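Local atomic coordinates of amino acid adenylation domain-containing protein (Bacillus stratosphericus LAMA 585, PDB entry 6ULY), a protein that probably selects and activates a keto acid as its acyl adenylate, serving as the first adenylation domain of a nonribosomal depsipeptide synthetase. Residues E351-L363 / P369-E382. Numbering follows the deposited sequence.
Sequences ENSGVLTFEETSL and PAEARETGTVSFTE
A two-stranded antiparallel ribbon of the AMP-binding fold pairs strand 355-359 with strand 377-381. Two hydrogen-bonded pairs hold it, Leu356 with Phe380 and Phe358 with Val378. Phe380 N gives the nearly straight bond to Leu356 O (2.7 Å, 171°). Beyond the strands, Glu360 N donates to Gly376 O and Glu382 N to Gly354 O, and a water links Gly354 O to Glu382 O. On the other edge of strand 355-359, away from 377-381, Ala370 N donates to Thr357 O (3.1 Å) from above the carbonyl plane.

One face carries Leu356, Phe358, Val378 and Phe380. Leu356 CD1 lies against Glu382 CG (3.5 Å). Phe358 and Phe380 meet at their ring edges, CD2 to CD2 (4.1 Å), and their side chains cross at about a right angle. Leu363 CD2 touches Val378 CG2 tip to tip (3.8 Å) and also comes to the edge of the Phe380 ring. On the other face Thr357 OG1 and Ser379 OG face each other at 2.4 Å, a hydrogen bond whose very short length is doubtful.

Glu359 turns back at chi2 (76°), bringing OE2 to Arg373 NH2 in a salt bridge (2.8 Å). The carboxylate and guanidinium planes are 28° apart. Thr377 CG2 lies over one guanidinium face.

Leu356 and Phe380 pack on Thr452 of strand 450-456, and the Phe358 ring meets Phe445 of strand 438-447. Glu382 forms a salt bridge with Arg450. On the other face, Val355 and Thr381 rest against Pro307 of helix 307-317.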
# COMPACT_ATOMS: atom_id res chain seq x y z
N GLU A 351 -9.21 10.09 -37.30
CA GLU A 351 -8.37 10.06 -36.11
C GLU A 351 -9.00 10.80 -34.94
O GLU A 351 -8.65 10.53 -33.78
CB GLU A 351 -6.99 10.65 -36.40
CG GLU A 351 -6.30 10.04 -37.61
CD GLU A 351 -4.87 10.51 -37.76
OE1 GLU A 351 -4.36 11.18 -36.83
OE2 GLU A 351 -4.25 10.21 -38.80
N ASN A 352 -9.91 11.73 -35.21
CA ASN A 352 -10.56 12.51 -34.16
C ASN A 352 -11.84 11.88 -33.65
O ASN A 352 -12.34 12.30 -32.60
CB ASN A 352 -10.86 13.93 -34.67
CG ASN A 352 -9.60 14.74 -34.89
OD1 ASN A 352 -8.63 14.61 -34.15
ND2 ASN A 352 -9.61 15.58 -35.91
N SER A 353 -12.38 10.88 -34.35
CA SER A 353 -13.59 10.23 -33.88
C SER A 353 -13.30 9.40 -32.64
O SER A 353 -12.37 8.59 -32.62
CB SER A 353 -14.17 9.33 -34.98
OG SER A 353 -15.33 8.65 -34.54
N GLY A 354 -14.09 9.62 -31.59
CA GLY A 354 -13.87 8.91 -30.34
C GLY A 354 -12.59 9.25 -29.63
O GLY A 354 -12.19 8.52 -28.72
N VAL A 355 -11.93 10.34 -30.02
CA VAL A 355 -10.71 10.82 -29.37
C VAL A 355 -10.89 12.30 -29.08
O VAL A 355 -11.29 13.07 -29.96
CB VAL A 355 -9.46 10.58 -30.25
CG1 VAL A 355 -8.21 11.11 -29.56
CG2 VAL A 355 -9.32 9.11 -30.59
N LEU A 356 -10.60 12.70 -27.84
CA LEU A 356 -10.80 14.07 -27.39
C LEU A 356 -9.44 14.71 -27.12
O LEU A 356 -8.59 14.11 -26.46
CB LEU A 356 -11.65 14.11 -26.12
CG LEU A 356 -13.08 13.58 -26.26
CD1 LEU A 356 -13.72 13.42 -24.89
CD2 LEU A 356 -13.91 14.50 -27.13
N THR A 357 -9.27 15.93 -27.61
CA THR A 357 -8.04 16.69 -27.42
C THR A 357 -8.37 18.01 -26.74
O THR A 357 -9.33 18.68 -27.11
CB THR A 357 -7.32 16.94 -28.75
OG1 THR A 357 -6.75 15.71 -29.22
CG2 THR A 357 -6.22 17.98 -28.59
N PHE A 358 -7.57 18.37 -25.74
CA PHE A 358 -7.81 19.56 -24.94
C PHE A 358 -6.50 20.30 -24.72
O PHE A 358 -5.41 19.75 -24.89
CB PHE A 358 -8.42 19.22 -23.57
CG PHE A 358 -9.69 18.42 -23.65
CD1 PHE A 358 -10.89 19.04 -23.94
CD2 PHE A 358 -9.67 17.05 -23.42
CE1 PHE A 358 -12.07 18.30 -24.00
CE2 PHE A 358 -10.84 16.32 -23.48
CZ PHE A 358 -12.04 16.94 -23.77
N GLU A 359 -6.62 21.56 -24.31
CA GLU A 359 -5.46 22.34 -23.93
C GLU A 359 -4.89 21.80 -22.63
O GLU A 359 -5.63 21.45 -21.71
CB GLU A 359 -5.84 23.81 -23.77
CG GLU A 359 -4.73 24.79 -24.15
CD GLU A 359 -4.56 24.93 -25.65
OE1 GLU A 359 -5.49 24.56 -26.40
OE2 GLU A 359 -3.49 25.41 -26.08
N GLU A 360 -3.55 21.73 -22.55
CA GLU A 360 -2.91 21.30 -21.31
C GLU A 360 -3.20 22.27 -20.17
O GLU A 360 -3.21 21.87 -19.01
CB GLU A 360 -1.40 21.17 -21.52
CG GLU A 360 -0.97 19.85 -22.14
CD GLU A 360 0.54 19.72 -22.26
OE1 GLU A 360 1.05 18.58 -22.19
OE2 GLU A 360 1.22 20.76 -22.43
N THR A 361 -3.44 23.54 -20.49
CA THR A 361 -3.69 24.53 -19.45
C THR A 361 -5.01 24.28 -18.73
O THR A 361 -5.14 24.61 -17.54
CB THR A 361 -3.69 25.94 -20.06
OG1 THR A 361 -2.39 26.24 -20.58
CG2 THR A 361 -4.08 26.98 -19.01
N SER A 362 -5.98 23.68 -19.41
CA SER A 362 -7.33 23.54 -18.89
C SER A 362 -7.56 22.22 -18.16
O SER A 362 -8.69 21.93 -17.76
CB SER A 362 -8.35 23.67 -20.02
OG SER A 362 -8.17 22.65 -20.99
N LEU A 363 -6.51 21.41 -17.96
CA LEU A 363 -6.70 20.11 -17.34
C LEU A 363 -7.25 20.23 -15.92
O LEU A 363 -7.99 19.34 -15.47
CB LEU A 363 -5.37 19.34 -17.33
CG LEU A 363 -4.92 18.83 -18.70
CD1 LEU A 363 -3.55 18.18 -18.61
CD2 LEU A 363 -5.94 17.85 -19.26
N PRO A 369 -11.54 22.29 -25.45
CA PRO A 369 -11.09 21.54 -26.63
C PRO A 369 -10.07 22.32 -27.44
O PRO A 369 -10.00 23.55 -27.40
CB PRO A 369 -12.39 21.32 -27.43
CG PRO A 369 -13.47 21.40 -26.41
CD PRO A 369 -13.00 22.41 -25.40
N ALA A 370 -9.26 21.58 -28.19
CA ALA A 370 -8.26 22.17 -29.06
C ALA A 370 -7.94 21.18 -30.17
O ALA A 370 -8.25 19.99 -30.07
CB ALA A 370 -6.99 22.56 -28.29
N GLU A 371 -7.31 21.69 -31.22
CA GLU A 371 -6.78 20.84 -32.28
C GLU A 371 -5.38 20.39 -31.88
O GLU A 371 -4.57 21.21 -31.42
CB GLU A 371 -6.75 21.59 -33.61
CG GLU A 371 -8.13 21.86 -34.20
CD GLU A 371 -8.47 20.93 -35.35
OE1 GLU A 371 -7.95 21.16 -36.47
OE2 GLU A 371 -9.24 19.97 -35.15
N ALA A 372 -5.11 19.10 -32.03
CA ALA A 372 -3.85 18.54 -31.54
C ALA A 372 -2.66 19.30 -32.11
O ALA A 372 -2.64 19.66 -33.30
CB ALA A 372 -3.76 17.06 -31.90
N ARG A 373 -1.67 19.55 -31.26
CA ARG A 373 -0.47 20.27 -31.63
C ARG A 373 0.75 19.53 -31.08
O ARG A 373 0.62 18.61 -30.27
CB ARG A 373 -0.49 21.71 -31.10
CG ARG A 373 -1.70 22.52 -31.54
CD ARG A 373 -1.58 23.97 -31.11
NE ARG A 373 -0.89 24.09 -29.82
CZ ARG A 373 -1.49 24.24 -28.64
NH1 ARG A 373 -0.75 24.32 -27.54
NH2 ARG A 373 -2.81 24.32 -28.56
N GLU A 374 1.93 19.95 -31.53
CA GLU A 374 3.16 19.29 -31.11
C GLU A 374 3.32 19.36 -29.59
O GLU A 374 3.76 18.39 -28.96
CB GLU A 374 4.36 19.93 -31.80
CG GLU A 374 4.18 20.14 -33.30
CD GLU A 374 5.46 20.58 -33.98
OE1 GLU A 374 6.18 19.71 -34.52
OE2 GLU A 374 5.75 21.79 -33.98
N THR A 375 2.96 20.49 -28.99
CA THR A 375 3.04 20.66 -27.55
C THR A 375 1.83 21.46 -27.07
O THR A 375 1.19 22.18 -27.85
CB THR A 375 4.32 21.39 -27.12
OG1 THR A 375 4.36 22.70 -27.71
CG2 THR A 375 5.56 20.60 -27.54
N GLY A 376 1.52 21.32 -25.79
CA GLY A 376 0.45 22.07 -25.17
C GLY A 376 -0.93 21.45 -25.29
O GLY A 376 -1.89 22.04 -24.77
N THR A 377 -1.07 20.30 -25.95
CA THR A 377 -2.35 19.62 -26.07
C THR A 377 -2.19 18.17 -25.65
O THR A 377 -1.12 17.57 -25.80
CB THR A 377 -2.90 19.67 -27.50
OG1 THR A 377 -2.01 18.99 -28.39
CG2 THR A 377 -3.07 21.11 -27.96
N VAL A 378 -3.27 17.61 -25.11
CA VAL A 378 -3.33 16.20 -24.72
C VAL A 378 -4.52 15.57 -25.43
O VAL A 378 -5.58 16.19 -25.56
CB VAL A 378 -3.46 16.03 -23.20
CG1 VAL A 378 -2.21 16.54 -22.50
CG2 VAL A 378 -4.70 16.75 -22.68
N SER A 379 -4.34 14.33 -25.88
CA SER A 379 -5.38 13.58 -26.56
C SER A 379 -5.73 12.35 -25.74
O SER A 379 -4.85 11.57 -25.37
CB SER A 379 -4.93 13.16 -27.96
OG SER A 379 -4.84 14.28 -28.82
N PHE A 380 -7.02 12.18 -25.45
CA PHE A 380 -7.52 11.04 -24.70
C PHE A 380 -8.47 10.23 -25.57
O PHE A 380 -9.18 10.77 -26.42
CB PHE A 380 -8.25 11.49 -23.43
CG PHE A 380 -7.40 12.29 -22.49
CD1 PHE A 380 -6.41 11.68 -21.74
CD2 PHE A 380 -7.61 13.65 -22.34
CE1 PHE A 380 -5.63 12.42 -20.86
CE2 PHE A 380 -6.84 14.39 -21.46
CZ PHE A 380 -5.85 13.77 -20.73
N THR A 381 -8.46 8.92 -25.34
CA THR A 381 -9.37 8.01 -26.03
C THR A 381 -10.64 7.86 -25.20
O THR A 381 -10.59 7.41 -24.05
CB THR A 381 -8.71 6.65 -26.25
OG1 THR A 381 -7.50 6.82 -26.99
CG2 THR A 381 -9.67 5.72 -27.00
N GLU A 382 -11.78 8.23 -25.79
CA GLU A 382 -13.05 8.02 -25.12
C GLU A 382 -13.28 6.53 -24.90
O GLU A 382 -12.97 5.70 -25.77
CB GLU A 382 -14.20 8.60 -25.95
CG GLU A 382 -14.20 10.12 -26.04
CD GLU A 382 -15.42 10.67 -26.75
OE1 GLU A 382 -15.41 10.75 -27.99
OE2 GLU A 382 -16.41 11.01 -26.05
O HOH W 1 -13.15 6.03 -28.38